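Local coordinates for protein peroxisomal acyl-CoA oxidase 1A (Solanum lycopersicum, PDB 2FON) that probably catalyses the FAD-dependent oxidation of acyl-CoA esters in peroxisomal fatty acid beta-oxidation, at residues F51-R56 / Q102-M107; R455-T460 / G472-M477. One frame throughout, in Å; residues are numbered along the deposited sequence.

How the contacts relate
The two contacts follow one another along the chain and lie well apart, with centres about 37 Å from each other and nearest atoms about 26 Å apart. Contact 1 joins helices 48-62 and 102-112 at the surface of the N-terminal helical part. Contact 2 is buried and folds the loop after helix 446-462 back on that helix. Between them in sequence come the strands of the middle domain and the long helices 297-328, 347-380 and 389-417, and the contacts share no helix or sheet. They join parts of separate helical regions of the acyl-CoA oxidase fold, and both lie away from the annotated FAD and active-site residues.

Contact 1: F51-R56 / Q102-M107; sequences FELTDR and QEEATM
Arg56 reaches Glu104 because its CG runs anti to the backbone N and its chain then bends at chi3 (57°), while the Glu104 side chain leaves beside its own backbone N and stays extended. These torsions bring the ends of the two side chains together in a salt bridge. Arg56 NH1 donates to Glu104 OE2 at 3.0 Å, and NH2 adds a weak bond to the same oxygen. The oxygen lies at the edge of the guanidinium, near its plane, but is approached from above the carboxylate, the two planes being turned 75° apart. On its other flank the guanidinium takes Glu52 side-on: NE and NH2 both donate to Glu52 OE1, with NH2 at 2.9 Å using the syn lone pair. Arg56 is thus the centre of a salt-bridge network with two carboxylates, one on its own helix and one on helix 102-112, which probably fixes the turn of its guanidinium and offsets their like charges. Glu104 OE1, meanwhile, accepts from the backbone N of Ser101. With an alanine here, Arg56 would probably stay paired with Glu52 but lose its mate on helix 102-112, and the amide of Ser101 would lose its acceptor.

Beside the charged groups lies Leu53, whose branches part company. CD2 packs on Met107 CG, whereas CD1 rests against the aliphatic CG of Glu104 at 3.9 Å and beside the carboxylate of Glu103, 3.6 Å from OE1.

The network joins two helices of the N-terminal acyl-CoA oxidase region, whose segment axes cross at 49° and pass 10.2 Å from each other. Met107 also touches Ile57, one turn beyond Leu53 on helix 48-62, and Glu103 touches His49 near the start of that helix; on another side of it, Phe51 packs on Lys41 and Ala45 of helix 37-45.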
ATOM      1  N   PHE B  51     -21.046  21.719 -10.887  1.00 66.75           N
ATOM      2  CA  PHE B  51     -21.546  20.504 -11.483  1.00 66.44           C
ATOM      3  C   PHE B  51     -21.762  20.631 -12.990  1.00 67.18           C
ATOM      4  O   PHE B  51     -21.343  19.740 -13.736  1.00 68.05           O
ATOM      5  CB  PHE B  51     -22.855  20.091 -10.836  1.00 66.09           C
ATOM      6  CG  PHE B  51     -23.457  18.901 -11.471  1.00 62.95           C
ATOM      7  CD1 PHE B  51     -22.873  17.667 -11.291  1.00 55.93           C
ATOM      8  CD2 PHE B  51     -24.593  19.039 -12.299  1.00 59.88           C
ATOM      9  CE1 PHE B  51     -23.415  16.569 -11.897  1.00 59.61           C
ATOM     10  CE2 PHE B  51     -25.157  17.956 -12.937  1.00 57.64           C
ATOM     11  CZ  PHE B  51     -24.587  16.713 -12.743  1.00 62.86           C
ATOM     12  N   GLU B  52     -22.424  21.709 -13.416  1.00 66.49           N
ATOM     13  CA  GLU B  52     -22.586  22.018 -14.814  1.00 66.90           C
ATOM     14  C   GLU B  52     -21.250  21.949 -15.571  1.00 66.46           C
ATOM     15  O   GLU B  52     -21.186  21.449 -16.695  1.00 66.06           O
ATOM     16  CB  GLU B  52     -23.190  23.423 -14.956  1.00 67.48           C
ATOM     17  CG  GLU B  52     -23.913  23.711 -16.284  1.00 69.26           C
ATOM     18  CD  GLU B  52     -22.990  23.925 -17.510  1.00 74.93           C
ATOM     19  OE1 GLU B  52     -21.788  24.318 -17.383  1.00 76.04           O
ATOM     20  OE2 GLU B  52     -23.496  23.719 -18.641  1.00 77.20           O
ATOM     21  N   LEU B  53     -20.198  22.460 -14.940  1.00 66.35           N
ATOM     22  CA  LEU B  53     -18.885  22.584 -15.557  1.00 66.75           C
ATOM     23  C   LEU B  53     -18.160  21.252 -15.516  1.00 67.18           C
ATOM     24  O   LEU B  53     -17.575  20.817 -16.513  1.00 67.22           O
ATOM     25  CB  LEU B  53     -18.080  23.646 -14.814  1.00 66.67           C
ATOM     26  CG  LEU B  53     -16.733  24.117 -15.362  1.00 68.21           C
ATOM     27  CD1 LEU B  53     -16.583  25.613 -15.100  1.00 69.25           C
ATOM     28  CD2 LEU B  53     -15.518  23.330 -14.741  1.00 70.78           C
ATOM     29  N   THR B  54     -18.194  20.587 -14.368  1.00 67.10           N
ATOM     30  CA  THR B  54     -17.642  19.262 -14.339  1.00 67.28           C
ATOM     31  C   THR B  54     -18.356  18.403 -15.385  1.00 67.37           C
ATOM     32  O   THR B  54     -17.700  17.755 -16.214  1.00 67.26           O
ATOM     33  CB  THR B  54     -17.744  18.620 -12.954  1.00 67.81           C
ATOM     34  OG1 THR B  54     -17.119  19.476 -11.997  1.00 68.42           O
ATOM     35  CG2 THR B  54     -17.039  17.276 -12.934  1.00 66.80           C
ATOM     36  N   ASP B  55     -19.684  18.424 -15.390  1.00 66.12           N
ATOM     37  CA  ASP B  55     -20.392  17.488 -16.246  1.00 66.37           C
ATOM     38  C   ASP B  55     -20.113  17.648 -17.741  1.00 66.64           C
ATOM     39  O   ASP B  55     -20.024  16.662 -18.479  1.00 66.50           O
ATOM     40  CB  ASP B  55     -21.895  17.563 -16.010  1.00 66.45           C
ATOM     41  CG  ASP B  55     -22.635  16.427 -16.662  1.00 66.56           C
ATOM     42  OD1 ASP B  55     -22.270  15.259 -16.384  1.00 67.78           O
ATOM     43  OD2 ASP B  55     -23.581  16.700 -17.444  1.00 66.63           O
ATOM     44  N   ARG B  56     -19.984  18.890 -18.185  1.00 66.71           N
ATOM     45  CA  ARG B  56     -19.862  19.155 -19.606  1.00 67.26           C
ATOM     46  C   ARG B  56     -18.403  18.938 -20.069  1.00 67.06           C
ATOM     47  O   ARG B  56     -18.168  18.609 -21.230  1.00 67.54           O
ATOM     48  CB  ARG B  56     -20.396  20.567 -19.915  1.00 66.69           C
ATOM     49  CG  ARG B  56     -19.818  21.285 -21.146  1.00 67.05           C
ATOM     50  CD  ARG B  56     -20.500  22.676 -21.358  1.00 69.32           C
ATOM     51  NE  ARG B  56     -20.383  23.567 -20.188  1.00 71.99           N
ATOM     52  CZ  ARG B  56     -19.294  24.283 -19.881  1.00 70.74           C
ATOM     53  NH1 ARG B  56     -18.204  24.269 -20.658  1.00 64.59           N
ATOM     54  NH2 ARG B  56     -19.308  25.026 -18.784  1.00 71.91           N
ATOM     55  N   GLN B 102      -9.454  29.530 -18.039  1.00 72.37           N
ATOM     56  CA  GLN B 102      -8.433  28.794 -17.276  1.00 74.95           C
ATOM     57  C   GLN B 102      -9.018  27.801 -16.241  1.00 74.75           C
ATOM     58  O   GLN B 102      -8.508  26.665 -16.047  1.00 75.22           O
ATOM     59  CB  GLN B 102      -7.412  29.740 -16.642  1.00 75.08           C
ATOM     60  CG  GLN B 102      -6.273  30.224 -17.621  1.00 77.35           C
ATOM     61  CD  GLN B 102      -5.296  31.218 -16.927  1.00 78.59           C
ATOM     62  OE1 GLN B 102      -5.707  31.939 -16.014  1.00 84.25           O
ATOM     63  NE2 GLN B 102      -4.017  31.262 -17.364  1.00 82.03           N
ATOM     64  N   GLU B 103     -10.114  28.197 -15.612  1.00 74.51           N
ATOM     65  CA  GLU B 103     -10.836  27.268 -14.749  1.00 74.37           C
ATOM     66  C   GLU B 103     -11.234  26.039 -15.569  1.00 72.96           C
ATOM     67  O   GLU B 103     -10.869  24.899 -15.226  1.00 72.71           O
ATOM     68  CB  GLU B 103     -12.010  27.980 -14.094  1.00 73.86           C
ATOM     69  CG  GLU B 103     -13.169  27.150 -13.630  1.00 75.54           C
ATOM     70  CD  GLU B 103     -14.415  28.041 -13.358  1.00 76.99           C
ATOM     71  OE1 GLU B 103     -15.236  27.718 -12.447  1.00 79.20           O
ATOM     72  OE2 GLU B 103     -14.567  29.070 -14.077  1.00 79.16           O
ATOM     73  N   GLU B 104     -11.906  26.283 -16.689  1.00 71.52           N
ATOM     74  CA  GLU B 104     -12.331  25.193 -17.563  1.00 70.18           C
ATOM     75  C   GLU B 104     -11.187  24.285 -18.055  1.00 69.40           C
ATOM     76  O   GLU B 104     -11.333  23.058 -18.047  1.00 69.16           O
ATOM     77  CB  GLU B 104     -13.105  25.747 -18.726  1.00 69.29           C
ATOM     78  CG  GLU B 104     -14.513  25.988 -18.367  1.00 69.32           C
ATOM     79  CD  GLU B 104     -15.260  26.785 -19.451  1.00 72.37           C
ATOM     80  OE1 GLU B 104     -14.639  27.656 -20.107  1.00 70.25           O
ATOM     81  OE2 GLU B 104     -16.480  26.537 -19.644  1.00 73.06           O
ATOM     82  N   ALA B 105     -10.074  24.906 -18.454  1.00 67.67           N
ATOM     83  CA  ALA B 105      -8.858  24.231 -18.841  1.00 66.37           C
ATOM     84  C   ALA B 105      -8.293  23.391 -17.720  1.00 67.12           C
ATOM     85  O   ALA B 105      -7.705  22.320 -17.966  1.00 66.73           O
ATOM     86  CB  ALA B 105      -7.831  25.227 -19.287  1.00 65.34           C
ATOM     87  N   THR B 106      -8.429  23.844 -16.481  1.00 67.85           N
ATOM     88  CA  THR B 106      -7.968  22.961 -15.379  1.00 69.14           C
ATOM     89  C   THR B 106      -8.755  21.619 -15.382  1.00 68.77           C
ATOM     90  O   THR B 106      -8.157  20.514 -15.396  1.00 69.47           O
ATOM     91  CB  THR B 106      -8.088  23.642 -13.996  1.00 69.23           C
ATOM     92  OG1 THR B 106      -7.682  25.019 -14.105  1.00 72.70           O
ATOM     93  CG2 THR B 106      -7.235  22.967 -13.025  1.00 67.24           C
ATOM     94  N   MET B 107     -10.080  21.752 -15.367  1.00 67.57           N
ATOM     95  CA  MET B 107     -11.000  20.683 -15.517  1.00 67.23           C
ATOM     96  C   MET B 107     -10.583  19.833 -16.718  1.00 66.60           C
ATOM     97  O   MET B 107     -10.418  18.626 -16.582  1.00 66.57           O
ATOM     98  CB  MET B 107     -12.408  21.268 -15.734  1.00 69.49           C
ATOM     99  CG  MET B 107     -13.571  20.634 -14.935  1.00 71.53           C
ATOM    100  SD  MET B 107     -13.175  20.431 -13.162  1.00 84.89           S
ATOM    101  CE  MET B 107     -14.776  20.496 -12.347  1.00 77.08           C
TER

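Contact 2: R455-T460 / G472-M477; sequences RFLMKT and GTVSYM
Val474 and Leu457 meet through single methyl branches, CG1 of the valine lying 3.6 Å from CD2 of the leucine. That same CD2 is touched by the terminal methyl of Met477, also with 3.6 Å between CE and CD2, so one leucine branch receives two side chains from residues 472-477. The methionine arrives at about a right angle to the leucine, its chain bent at chi2 (-129°) to bring CE round. Val474 uses both its methyls on Phe456: CG1 stands 3.8 Å from CE2, in an oblique approach to the ring, and CG2 is 4.1 Å from CZ. Thr460 contributes its methyl more loosely, with CG2 4.3 Å from Val474 CG2.

Behind this first shell, the Thr460 hydroxyl donates to Phe456 O at 3.0 Å, one turn back on the helix. With this bond made, OG1 sits over one face of the Phe456 ring, toward its rim, and CG2 is left to meet Val474. Phe456 is backed by Pro390, Glu391 and Ala394 of helix 389-417, while His545 of helix 535-558 touches both Leu457 and Val474.

Methyl groups and an aromatic ring thus make the direct contact, and the hydroxyls of Thr460 and Tyr476 find their partners outside it, on the helix backbone and on Ser510 and His545. Burial of apolar surface, rather than charge or directional bonding, therefore probably holds residues 472-477 against helix 446-462.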
ATOM      1  N   ARG B 455       4.154  21.185  17.131  1.00 61.08           N
ATOM      2  CA  ARG B 455       4.836  22.392  17.631  1.00 61.42           C
ATOM      3  C   ARG B 455       3.891  23.532  17.862  1.00 61.97           C
ATOM      4  O   ARG B 455       4.091  24.311  18.797  1.00 63.77           O
ATOM      5  CB  ARG B 455       5.858  22.896  16.638  1.00 61.05           C
ATOM      6  CG  ARG B 455       7.297  22.630  17.001  1.00 62.11           C
ATOM      7  CD  ARG B 455       8.264  22.985  15.840  1.00 63.46           C
ATOM      8  NE  ARG B 455       9.538  22.312  16.084  1.00 66.05           N
ATOM      9  CZ  ARG B 455      10.380  22.695  17.036  1.00 67.98           C
ATOM     10  NH1 ARG B 455      10.093  23.757  17.793  1.00 68.39           N
ATOM     11  NH2 ARG B 455      11.491  22.018  17.249  1.00 67.66           N
ATOM     12  N   PHE B 456       2.876  23.646  17.012  1.00 61.90           N
ATOM     13  CA  PHE B 456       1.953  24.761  17.045  1.00 61.85           C
ATOM     14  C   PHE B 456       0.936  24.588  18.156  1.00 63.41           C
ATOM     15  O   PHE B 456       0.493  25.588  18.798  1.00 63.23           O
ATOM     16  CB  PHE B 456       1.242  24.902  15.701  1.00 60.55           C
ATOM     17  CG  PHE B 456       0.038  25.738  15.773  1.00 59.67           C
ATOM     18  CD1 PHE B 456       0.141  27.106  15.955  1.00 59.85           C
ATOM     19  CD2 PHE B 456      -1.224  25.163  15.747  1.00 59.59           C
ATOM     20  CE1 PHE B 456      -1.015  27.889  16.038  1.00 59.21           C
ATOM     21  CE2 PHE B 456      -2.389  25.949  15.857  1.00 56.44           C
ATOM     22  CZ  PHE B 456      -2.292  27.288  15.981  1.00 55.74           C
ATOM     23  N   LEU B 457       0.517  23.324  18.349  1.00 64.30           N
ATOM     24  CA  LEU B 457      -0.361  22.968  19.475  1.00 64.65           C
ATOM     25  C   LEU B 457       0.411  23.177  20.763  1.00 65.57           C
ATOM     26  O   LEU B 457      -0.089  23.824  21.670  1.00 65.65           O
ATOM     27  CB  LEU B 457      -0.857  21.541  19.387  1.00 63.71           C
ATOM     28  CG  LEU B 457      -1.767  21.229  18.214  1.00 63.80           C
ATOM     29  CD1 LEU B 457      -2.033  19.759  18.237  1.00 59.93           C
ATOM     30  CD2 LEU B 457      -3.106  22.059  18.207  1.00 61.69           C
ATOM     31  N   MET B 458       1.650  22.695  20.810  1.00 66.53           N
ATOM     32  CA  MET B 458       2.461  22.891  21.994  1.00 68.47           C
ATOM     33  C   MET B 458       2.613  24.355  22.221  1.00 69.23           C
ATOM     34  O   MET B 458       2.368  24.825  23.332  1.00 71.28           O
ATOM     35  CB  MET B 458       3.832  22.236  21.883  1.00 69.66           C
ATOM     36  CG  MET B 458       3.787  20.688  21.780  1.00 69.45           C
ATOM     37  SD  MET B 458       2.913  19.998  23.179  1.00 69.39           S
ATOM     38  CE  MET B 458       1.324  19.560  22.472  1.00 64.99           C
ATOM     39  N   LYS B 459       2.936  25.107  21.178  1.00 69.33           N
ATOM     40  CA  LYS B 459       2.975  26.571  21.323  1.00 69.09           C
ATOM     41  C   LYS B 459       1.647  27.108  21.854  1.00 68.64           C
ATOM     42  O   LYS B 459       1.621  27.928  22.782  1.00 68.54           O
ATOM     43  CB  LYS B 459       3.336  27.274  20.008  1.00 68.93           C
ATOM     44  CG  LYS B 459       3.542  28.768  20.194  1.00 69.94           C
ATOM     45  CD  LYS B 459       3.566  29.487  18.873  1.00 72.85           C
ATOM     46  CE  LYS B 459       4.230  30.842  19.014  1.00 73.20           C
ATOM     47  NZ  LYS B 459       5.203  31.032  17.880  1.00 74.55           N
ATOM     48  N   THR B 460       0.540  26.642  21.279  1.00 68.12           N
ATOM     49  CA  THR B 460      -0.747  27.209  21.666  1.00 67.94           C
ATOM     50  C   THR B 460      -1.013  26.939  23.126  1.00 67.75           C
ATOM     51  O   THR B 460      -1.577  27.784  23.811  1.00 67.62           O
ATOM     52  CB  THR B 460      -1.888  26.693  20.798  1.00 67.81           C
ATOM     53  OG1 THR B 460      -1.824  27.335  19.528  1.00 69.73           O
ATOM     54  CG2 THR B 460      -3.213  27.030  21.376  1.00 66.29           C
ATOM     55  N   GLY B 472      -9.773  30.210  15.706  1.00 68.41           N
ATOM     56  CA  GLY B 472     -10.166  29.255  14.675  1.00 67.74           C
ATOM     57  C   GLY B 472     -10.267  27.844  15.223  1.00 68.07           C
ATOM     58  O   GLY B 472     -10.854  27.610  16.284  1.00 68.43           O
ATOM     59  N   THR B 473      -9.639  26.923  14.495  1.00 68.02           N
ATOM     60  CA  THR B 473      -9.574  25.495  14.788  1.00 67.62           C
ATOM     61  C   THR B 473      -8.905  25.082  16.120  1.00 67.21           C
ATOM     62  O   THR B 473      -8.988  23.914  16.504  1.00 67.47           O
ATOM     63  CB  THR B 473      -8.871  24.737  13.617  1.00 67.36           C
ATOM     64  OG1 THR B 473      -7.499  25.133  13.554  1.00 71.15           O
ATOM     65  CG2 THR B 473      -9.503  25.075  12.297  1.00 65.43           C
ATOM     66  N   VAL B 474      -8.239  25.998  16.824  1.00 66.81           N
ATOM     67  CA  VAL B 474      -7.802  25.667  18.175  1.00 66.14           C
ATOM     68  C   VAL B 474      -8.538  26.454  19.212  1.00 66.22           C
ATOM     69  O   VAL B 474      -8.056  26.620  20.338  1.00 66.32           O
ATOM     70  CB  VAL B 474      -6.288  25.831  18.410  1.00 66.22           C
ATOM     71  CG1 VAL B 474      -5.517  24.728  17.711  1.00 65.70           C
ATOM     72  CG2 VAL B 474      -5.838  27.189  17.983  1.00 65.95           C
ATOM     73  N   SER B 475      -9.724  26.935  18.870  1.00 66.57           N
ATOM     74  CA  SER B 475     -10.473  27.651  19.875  1.00 67.15           C
ATOM     75  C   SER B 475     -10.926  26.695  21.015  1.00 66.86           C
ATOM     76  O   SER B 475     -11.091  27.109  22.154  1.00 66.82           O
ATOM     77  CB  SER B 475     -11.612  28.425  19.245  1.00 67.01           C
ATOM     78  OG  SER B 475     -12.832  27.808  19.579  1.00 70.17           O
ATOM     79  N   TYR B 476     -11.080  25.410  20.721  1.00 67.29           N
ATOM     80  CA  TYR B 476     -11.339  24.446  21.779  1.00 67.73           C
ATOM     81  C   TYR B 476     -10.296  24.440  22.889  1.00 68.56           C
ATOM     82  O   TYR B 476     -10.653  24.260  24.038  1.00 69.18           O
ATOM     83  CB  TYR B 476     -11.538  23.050  21.241  1.00 67.48           C
ATOM     84  CG  TYR B 476     -10.284  22.353  20.714  1.00 68.79           C
ATOM     85  CD1 TYR B 476      -9.574  21.465  21.521  1.00 69.00           C
ATOM     86  CD2 TYR B 476      -9.847  22.541  19.406  1.00 66.47           C
ATOM     87  CE1 TYR B 476      -8.471  20.794  21.053  1.00 69.31           C
ATOM     88  CE2 TYR B 476      -8.736  21.892  18.935  1.00 69.19           C
ATOM     89  CZ  TYR B 476      -8.044  21.005  19.760  1.00 69.42           C
ATOM     90  OH  TYR B 476      -6.917  20.338  19.302  1.00 67.47           O
ATOM     91  N   MET B 477      -9.027  24.672  22.580  1.00 69.17           N
ATOM     92  CA  MET B 477      -8.002  24.661  23.627  1.00 70.37           C
ATOM     93  C   MET B 477      -8.147  25.766  24.668  1.00 70.86           C
ATOM     94  O   MET B 477      -7.461  25.758  25.716  1.00 71.87           O
ATOM     95  CB  MET B 477      -6.632  24.731  23.025  1.00 71.35           C
ATOM     96  CG  MET B 477      -6.396  23.611  22.060  1.00 73.76           C
ATOM     97  SD  MET B 477      -4.852  22.883  22.558  1.00 80.31           S
ATOM     98  CE  MET B 477      -4.683  21.518  21.398  1.00 77.51           C
TER